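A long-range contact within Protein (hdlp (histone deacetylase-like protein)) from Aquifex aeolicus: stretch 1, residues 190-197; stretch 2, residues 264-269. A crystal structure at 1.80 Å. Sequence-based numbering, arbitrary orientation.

Stretch 1 (190-197) LHQSPEYA
Stretch 2, residues 264-269: YLSKFN

The contact between residues 190-197 and 264-269 of the Aquifex aeolicus histone deacetylase-like protein is centred on Gln192, whose side-chain amide reads the backbone of the second stretch. Lys267 N donates to Gln192 OE1 at 2.9 Å with an N-H...O angle of 151°, the strongest direct polar link. On the other arm of the amide, Gln192 NE2 donates to Leu265 O at 3.5 Å and 148°, a weak bond; NE2 is also hydrogen-bonded elsewhere in the structure. Glutamine suits this buried place because its amide offers both an acceptor and a donor to main-chain groups two residues apart. Water 1 adds a bridge, donating to Gln192 OE1 at 2.7 Å and, weakly, to Leu265 O at 3.4 Å.

The CA atoms of Gln192 and Ser266 lie 7.2 Å apart, the closest backbone register. Gln192 ends a strand that begins before Leu190 (phi/psi of Gln192 -63/141); its CA-to-CB bond points sideways, and chi1 m (-61°), chi2 t (167°) and chi3 86° bring the amide to the second stretch. That stretch has no regular helix or strand: Leu265 (-75/2), Ser266 (-135/151), Lys267 (-94/13) and Phe268 (-86/144). Between the two backbone partners, Ser266 CA lies 3.2 Å from Gln192 OE1. Ser266, chi1 p (85°), turns its hydroxyl back on its own stretch, where Phe268 N donates to Ser266 OG at 3.2 Å.

Phe268, buried with chi1 m (-74°) and chi2 180°, sets one ring face against the aliphatic part of the Gln192 side chain. Gln192 CG sits over that face, 3.9 Å from the centroid of the Phe268 ring and 22° off the normal, a CH-pi contact. The ring tip also reaches the strand backbone, with Phe268 CZ 3.4 Å from Gln192 N and 3.6 Å from His191 C. The CA-to-CB bond of His191 points away; with chi1 p (46°), His191 ND1 donates to Gln192 O at 3.3 Å.

Beyond Gln192 the chain turns: Tyr196 N and Ala197 N both donate to Ser193 O, at 3.0 and 2.9 Å. Tyr196 (-132/-7; chi1 p, 70°; chi2 84°) directs its CA-to-CB bond toward the second stretch. Tyr196 OH lies 3.5 Å from Phe268 CE2, and Tyr196 CE1 packs 3.8 Å from Lys267 CG. Lys267, chi1 m and chi2 m, then t and t, contributes methylenes here while its exposed end leads away. The surface buried between the stretches, both sides summed, is 263 Å².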

ATOM      1  N   LEU A 190       5.396   5.813  -7.729  1.00 14.92           N
ATOM      2  CA  LEU A 190       4.632   6.563  -8.716  1.00 15.54           C
ATOM      3  C   LEU A 190       3.517   7.107  -7.819  1.00 14.31           C
ATOM      4  O   LEU A 190       3.039   6.403  -6.938  1.00 15.43           O
ATOM      5  CB  LEU A 190       3.991   5.694  -9.807  1.00 21.02           C
ATOM      6  CG  LEU A 190       4.690   4.605 -10.618  1.00 30.17           C
ATOM      7  CD1 LEU A 190       4.016   4.552 -11.980  1.00 19.75           C
ATOM      8  CD2 LEU A 190       6.148   4.855 -10.761  1.00 19.08           C
ATOM      9  N   HIS A 191       3.086   8.340  -8.037  1.00 16.88           N
ATOM     10  CA  HIS A 191       2.056   8.909  -7.181  1.00 14.34           C
ATOM     11  C   HIS A 191       1.542  10.238  -7.718  1.00 16.19           C
ATOM     12  O   HIS A 191       2.121  10.798  -8.652  1.00 16.73           O
ATOM     13  CB  HIS A 191       2.639   9.081  -5.775  1.00 17.34           C
ATOM     14  CG  HIS A 191       4.007   9.705  -5.775  1.00 14.27           C
ATOM     15  ND1 HIS A 191       4.224  11.054  -5.974  1.00 21.22           N
ATOM     16  CD2 HIS A 191       5.232   9.141  -5.665  1.00  9.60           C
ATOM     17  CE1 HIS A 191       5.526  11.293  -5.981  1.00 17.22           C
ATOM     18  NE2 HIS A 191       6.159  10.149  -5.794  1.00 20.70           N
ATOM     19  N   GLN A 192       0.424  10.709  -7.161  1.00 14.78           N
ATOM     20  CA  GLN A 192      -0.137  12.006  -7.567  1.00 16.33           C
ATOM     21  C   GLN A 192       0.920  13.021  -7.192  1.00 15.06           C
ATOM     22  O   GLN A 192       1.543  12.902  -6.137  1.00 19.23           O
ATOM     23  CB  GLN A 192      -1.401  12.344  -6.776  1.00 17.07           C
ATOM     24  CG  GLN A 192      -2.538  11.372  -6.925  1.00 18.15           C
ATOM     25  CD  GLN A 192      -3.599  11.625  -5.880  1.00 14.74           C
ATOM     26  OE1 GLN A 192      -4.507  12.458  -6.063  1.00 20.46           O
ATOM     27  NE2 GLN A 192      -3.463  10.951  -4.740  1.00 13.44           N
ATOM     28  N   SER A 193       1.131  14.024  -8.034  1.00 15.63           N
ATOM     29  CA  SER A 193       2.128  15.028  -7.700  1.00 13.84           C
ATOM     30  C   SER A 193       1.807  15.766  -6.381  1.00 11.80           C
ATOM     31  O   SER A 193       0.662  16.095  -6.104  1.00 18.44           O
ATOM     32  CB  SER A 193       2.245  16.066  -8.828  1.00 17.28           C
ATOM     33  OG  SER A 193       3.130  17.108  -8.431  1.00 17.58           O
ATOM     34  N   PRO A 194       2.837  16.042  -5.572  1.00 14.59           N
ATOM     35  CA  PRO A 194       2.708  16.745  -4.288  1.00 15.30           C
ATOM     36  C   PRO A 194       2.296  18.192  -4.575  1.00 16.40           C
ATOM     37  O   PRO A 194       1.946  18.943  -3.658  1.00 19.43           O
ATOM     38  CB  PRO A 194       4.129  16.679  -3.699  1.00 18.33           C
ATOM     39  CG  PRO A 194       4.840  15.630  -4.532  1.00 22.34           C
ATOM     40  CD  PRO A 194       4.260  15.813  -5.883  1.00 19.22           C
ATOM     41  N   GLU A 195       2.365  18.603  -5.840  1.00 20.57           N
ATOM     42  CA  GLU A 195       1.937  19.967  -6.163  1.00 30.15           C
ATOM     43  C   GLU A 195       0.429  20.050  -5.888  1.00 26.92           C
ATOM     44  O   GLU A 195      -0.098  21.137  -5.646  1.00 24.59           O
ATOM     45  CB  GLU A 195       2.246  20.340  -7.625  1.00 31.91           C
ATOM     46  CG  GLU A 195       1.235  19.878  -8.665  1.00 45.60           C
ATOM     47  CD  GLU A 195       0.079  20.857  -8.906  1.00 34.45           C
ATOM     48  OE1 GLU A 195      -0.863  20.456  -9.616  1.00 43.98           O
ATOM     49  OE2 GLU A 195       0.097  22.016  -8.419  1.00 38.39           O
ATOM     50  N   TYR A 196      -0.272  18.911  -5.910  1.00 18.16           N
ATOM     51  CA  TYR A 196      -1.703  18.950  -5.617  1.00 15.81           C
ATOM     52  C   TYR A 196      -2.216  17.921  -4.618  1.00 16.89           C
ATOM     53  O   TYR A 196      -3.380  17.988  -4.212  1.00 23.08           O
ATOM     54  CB  TYR A 196      -2.537  18.868  -6.901  1.00 20.01           C
ATOM     55  CG  TYR A 196      -2.511  17.532  -7.607  1.00 19.77           C
ATOM     56  CD1 TYR A 196      -3.366  16.499  -7.220  1.00 18.24           C
ATOM     57  CD2 TYR A 196      -1.611  17.296  -8.647  1.00 18.12           C
ATOM     58  CE1 TYR A 196      -3.325  15.263  -7.847  1.00 18.50           C
ATOM     59  CE2 TYR A 196      -1.556  16.055  -9.289  1.00 21.09           C
ATOM     60  CZ  TYR A 196      -2.411  15.046  -8.886  1.00 20.39           C
ATOM     61  OH  TYR A 196      -2.340  13.817  -9.501  1.00 16.20           O
ATOM     62  N   ALA A 197      -1.371  16.987  -4.202  1.00 17.52           N
ATOM     63  CA  ALA A 197      -1.840  15.969  -3.251  1.00 20.26           C
ATOM     64  C   ALA A 197      -0.889  15.677  -2.093  1.00 13.51           C
ATOM     65  O   ALA A 197       0.315  15.887  -2.186  1.00 19.35           O
ATOM     66  CB  ALA A 197      -2.148  14.659  -3.999  1.00 20.74           C
ATOM     67  N   TYR A 264     -12.005   8.489  -4.247  1.00 25.21           N
ATOM     68  CA  TYR A 264     -11.962   9.937  -4.270  1.00 29.92           C
ATOM     69  C   TYR A 264     -10.697  10.506  -3.658  1.00 29.95           C
ATOM     70  O   TYR A 264     -10.401  11.678  -3.847  1.00 30.11           O
ATOM     71  CB  TYR A 264     -13.220  10.511  -3.582  1.00 38.48           C
ATOM     72  CG  TYR A 264     -13.187  10.576  -2.069  1.00 54.09           C
ATOM     73  CD1 TYR A 264     -12.381  11.514  -1.407  1.00 69.38           C
ATOM     74  CD2 TYR A 264     -13.971   9.721  -1.295  1.00 66.09           C
ATOM     75  CE1 TYR A 264     -12.359  11.599  -0.017  1.00 68.71           C
ATOM     76  CE2 TYR A 264     -13.956   9.797   0.105  1.00 74.50           C
ATOM     77  CZ  TYR A 264     -13.146  10.740   0.735  1.00 72.57           C
ATOM     78  OH  TYR A 264     -13.116  10.822   2.111  1.00 71.96           O
ATOM     79  N   LEU A 265      -9.944   9.691  -2.931  1.00 24.45           N
ATOM     80  CA  LEU A 265      -8.718  10.213  -2.359  1.00 25.36           C
ATOM     81  C   LEU A 265      -7.599  10.379  -3.379  1.00 22.33           C
ATOM     82  O   LEU A 265      -6.493  10.774  -3.023  1.00 23.48           O
ATOM     83  CB  LEU A 265      -8.257   9.383  -1.160  1.00 29.81           C
ATOM     84  CG  LEU A 265      -9.091   9.714   0.082  1.00 34.43           C
ATOM     85  CD1 LEU A 265      -8.488   9.056   1.313  1.00 44.38           C
ATOM     86  CD2 LEU A 265      -9.107  11.222   0.285  1.00 46.72           C
ATOM     87  N   SER A 266      -7.880  10.067  -4.645  1.00 17.50           N
ATOM     88  CA  SER A 266      -6.878  10.288  -5.690  1.00 19.69           C
ATOM     89  C   SER A 266      -7.560  10.932  -6.882  1.00 19.75           C
ATOM     90  O   SER A 266      -8.750  10.720  -7.129  1.00 23.66           O
ATOM     91  CB  SER A 266      -6.221   8.987  -6.184  1.00 20.73           C
ATOM     92  OG  SER A 266      -7.008   8.364  -7.192  1.00 22.81           O
ATOM     93  N   LYS A 267      -6.798  11.722  -7.626  1.00 18.40           N
ATOM     94  CA  LYS A 267      -7.338  12.335  -8.823  1.00 20.64           C
ATOM     95  C   LYS A 267      -7.013  11.436 -10.021  1.00 20.63           C
ATOM     96  O   LYS A 267      -7.141  11.850 -11.167  1.00 25.38           O
ATOM     97  CB  LYS A 267      -6.739  13.727  -9.024  1.00 20.96           C
ATOM     98  CG  LYS A 267      -7.043  14.664  -7.873  1.00 25.60           C
ATOM     99  CD  LYS A 267      -8.525  14.767  -7.619  1.00 33.47           C
ATOM    100  CE  LYS A 267      -8.796  15.700  -6.453  1.00 38.49           C
ATOM    101  NZ  LYS A 267     -10.229  15.708  -6.097  1.00 33.11           N
ATOM    102  N   PHE A 268      -6.581  10.207  -9.741  1.00 18.98           N
ATOM    103  CA  PHE A 268      -6.277   9.228 -10.792  1.00 18.50           C
ATOM    104  C   PHE A 268      -7.598   8.530 -11.132  1.00 18.33           C
ATOM    105  O   PHE A 268      -8.430   8.305 -10.257  1.00 18.28           O
ATOM    106  CB  PHE A 268      -5.278   8.170 -10.295  1.00 20.91           C
ATOM    107  CG  PHE A 268      -3.854   8.657 -10.153  1.00 16.96           C
ATOM    108  CD1 PHE A 268      -2.856   7.771  -9.716  1.00 16.61           C
ATOM    109  CD2 PHE A 268      -3.492   9.966 -10.471  1.00 18.13           C
ATOM    110  CE1 PHE A 268      -1.524   8.177  -9.603  1.00 14.81           C
ATOM    111  CE2 PHE A 268      -2.146  10.386 -10.362  1.00 17.45           C
ATOM    112  CZ  PHE A 268      -1.171   9.496  -9.932  1.00 16.01           C
ATOM    113  N   ASN A 269      -7.794   8.195 -12.399  1.00 21.04           N
ATOM    114  CA  ASN A 269      -9.025   7.530 -12.824  1.00 22.89           C
ATOM    115  C   ASN A 269      -8.727   6.195 -13.484  1.00 19.00           C
ATOM    116  O   ASN A 269      -9.174   5.931 -14.599  1.00 21.85           O
ATOM    117  CB  ASN A 269      -9.799   8.400 -13.822  1.00 20.55           C
ATOM    118  CG  ASN A 269     -10.154   9.758 -13.259  1.00 26.13           C
ATOM    119  OD1 ASN A 269     -10.570   9.876 -12.106  1.00 29.17           O
ATOM    120  ND2 ASN A 269     -10.020  10.793 -14.083  1.00 28.26           N
TER
HETATM  121  O   HOH W   1      -5.769  13.898  -4.202  1.00 26.59           O